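Local coordinates for protein 5-oxopent-3-ene-1,2,5-tricarboxylate decarboxylase (Exiguobacterium antarcticum B7, PDB 6IYM) that belongs to the fumarylacetoacetate hydrolase family and carries a bound magnesium ion in a mainly beta-stranded fold, at residues Arg159-Gln162 against Lys163-Gln167. Numbering follows the deposited sequence.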
# COMPACT_ATOMS: atom_id res chain seq x y z
N ARG A 159 -1.63 9.67 -16.97
CA ARG A 159 -2.13 11.03 -16.66
C ARG A 159 -3.67 11.10 -16.78
O ARG A 159 -4.29 11.88 -16.02
CB ARG A 159 -1.44 12.06 -17.56
CG ARG A 159 0.07 12.09 -17.40
CD ARG A 159 0.47 12.55 -16.01
NE ARG A 159 1.91 12.61 -15.84
CZ ARG A 159 2.54 12.83 -14.68
NH1 ARG A 159 1.85 13.01 -13.57
NH2 ARG A 159 3.87 12.87 -14.64
N ASP A 160 -4.28 10.29 -17.66
CA ASP A 160 -5.74 10.30 -17.90
C ASP A 160 -6.44 9.51 -16.76
O ASP A 160 -7.49 9.97 -16.28
CB ASP A 160 -6.08 9.86 -19.34
CG ASP A 160 -5.33 8.63 -19.82
OD1 ASP A 160 -4.57 8.03 -19.00
OD2 ASP A 160 -5.54 8.24 -20.98
N LEU A 161 -5.85 8.42 -16.29
CA LEU A 161 -6.40 7.61 -15.17
C LEU A 161 -6.32 8.41 -13.86
O LEU A 161 -7.22 8.24 -12.98
CB LEU A 161 -5.64 6.28 -15.09
CG LEU A 161 -6.08 5.20 -16.07
CD1 LEU A 161 -6.18 5.73 -17.47
CD2 LEU A 161 -5.13 4.02 -16.02
N GLN A 162 -5.32 9.29 -13.75
CA GLN A 162 -5.15 10.19 -12.57
C GLN A 162 -6.41 11.03 -12.38
O GLN A 162 -6.85 11.20 -11.24
CB GLN A 162 -3.96 11.13 -12.74
CG GLN A 162 -2.70 10.70 -12.02
CD GLN A 162 -1.64 11.78 -12.15
OE1 GLN A 162 -1.23 12.15 -13.25
NE2 GLN A 162 -1.22 12.33 -11.03
N LYS A 163 -6.95 11.58 -13.46
CA LYS A 163 -8.13 12.46 -13.40
C LYS A 163 -9.39 11.59 -13.35
O LYS A 163 -10.33 11.96 -12.63
CB LYS A 163 -8.07 13.45 -14.57
CG LYS A 163 -6.96 14.49 -14.44
CD LYS A 163 -7.06 15.66 -15.40
CE LYS A 163 -8.35 16.44 -15.24
NZ LYS A 163 -8.33 17.70 -16.03
N GLU A 164 -9.40 10.46 -14.07
CA GLU A 164 -10.57 9.55 -14.19
C GLU A 164 -10.90 8.91 -12.84
O GLU A 164 -12.07 8.59 -12.61
CB GLU A 164 -10.23 8.47 -15.23
CG GLU A 164 -11.31 7.44 -15.46
CD GLU A 164 -11.08 6.57 -16.70
OE1 GLU A 164 -10.50 7.08 -17.71
OE2 GLU A 164 -11.47 5.38 -16.66
N HIS A 165 -9.90 8.71 -11.97
CA HIS A 165 -10.06 7.98 -10.69
C HIS A 165 -9.79 8.92 -9.53
O HIS A 165 -9.85 8.45 -8.36
CB HIS A 165 -9.19 6.71 -10.68
CG HIS A 165 -9.60 5.71 -11.69
ND1 HIS A 165 -10.82 5.06 -11.63
CD2 HIS A 165 -9.00 5.25 -12.80
CE1 HIS A 165 -10.93 4.22 -12.65
NE2 HIS A 165 -9.82 4.31 -13.38
N VAL A 166 -9.58 10.20 -9.86
CA VAL A 166 -9.40 11.39 -8.97
C VAL A 166 -8.18 11.24 -8.06
O VAL A 166 -7.34 12.19 -7.99
CB VAL A 166 -10.68 11.66 -8.18
CG1 VAL A 166 -10.54 12.87 -7.26
CG2 VAL A 166 -11.87 11.79 -9.11
N GLN A 167 -8.12 10.14 -7.30
CA GLN A 167 -6.94 9.81 -6.46
C GLN A 167 -5.91 9.14 -7.37
O GLN A 167 -6.33 8.46 -8.29
CB GLN A 167 -7.36 8.90 -5.32
CG GLN A 167 -8.37 9.57 -4.42
CD GLN A 167 -7.69 10.46 -3.42
OE1 GLN A 167 -6.75 10.05 -2.74
NE2 GLN A 167 -8.20 11.68 -3.33
O HOH W 1 -5.63 7.19 -10.83
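Leu161 and His165 meet where the short helix 159-164 runs out, and the carbonyl of Leu161 is the hub. Its O accepts the backbone N-H of His165 at 2.9 Å (N-H...O 135°), while the imidazole lies obliquely beside the same oxygen, His165 CD2 standing 3.5 Å from Leu161 O. That position follows from the first torsion of His165, chi1 -65°, which sets CG beside the backbone N and anti to the carbonyl carbon. Glu164 CG covers one face of the ring, 4.0 Å above its plane and offset toward the rim.

One residue earlier, Asp160 O takes the N-H of Glu164 at 3.0 Å (N-H...O 151°); Lys163 N adds a weak bond to this oxygen. Glu164 CB packs 3.3 Å from Asp160 O. Beyond the helix, Val166 is the first residue to leave helical angles, with positive phi, and a water lies within bonding distance of Gln167 O and, weakly, Leu161 O, and may bridge them.

On the Arg159 side, Arg159 NH1 donates to Gln162 OE1 at 3.2 Å, close to the guanidinium plane. Salt bridges of Arg159 to Glu124, a magnesium ligand, and to Asp122 hold this guanidinium in the second shell of the metal site, and Asp160 OD2 is bound by Gln119 N. Toward the other end, Lys163 O accepts from Lys93 NZ of the second subunit, His165 ND1 bonds to Phe94 O of that subunit, and Gln167 OE1 to its Phe168 N.

The chemistry thus divides along the segment: a charged network near magnesium on the Arg159 side, where Arg159 would be expected to offset part of the carboxylate charge, and hydrogen bonds to the second subunit from Lys163, His165 and Gln167.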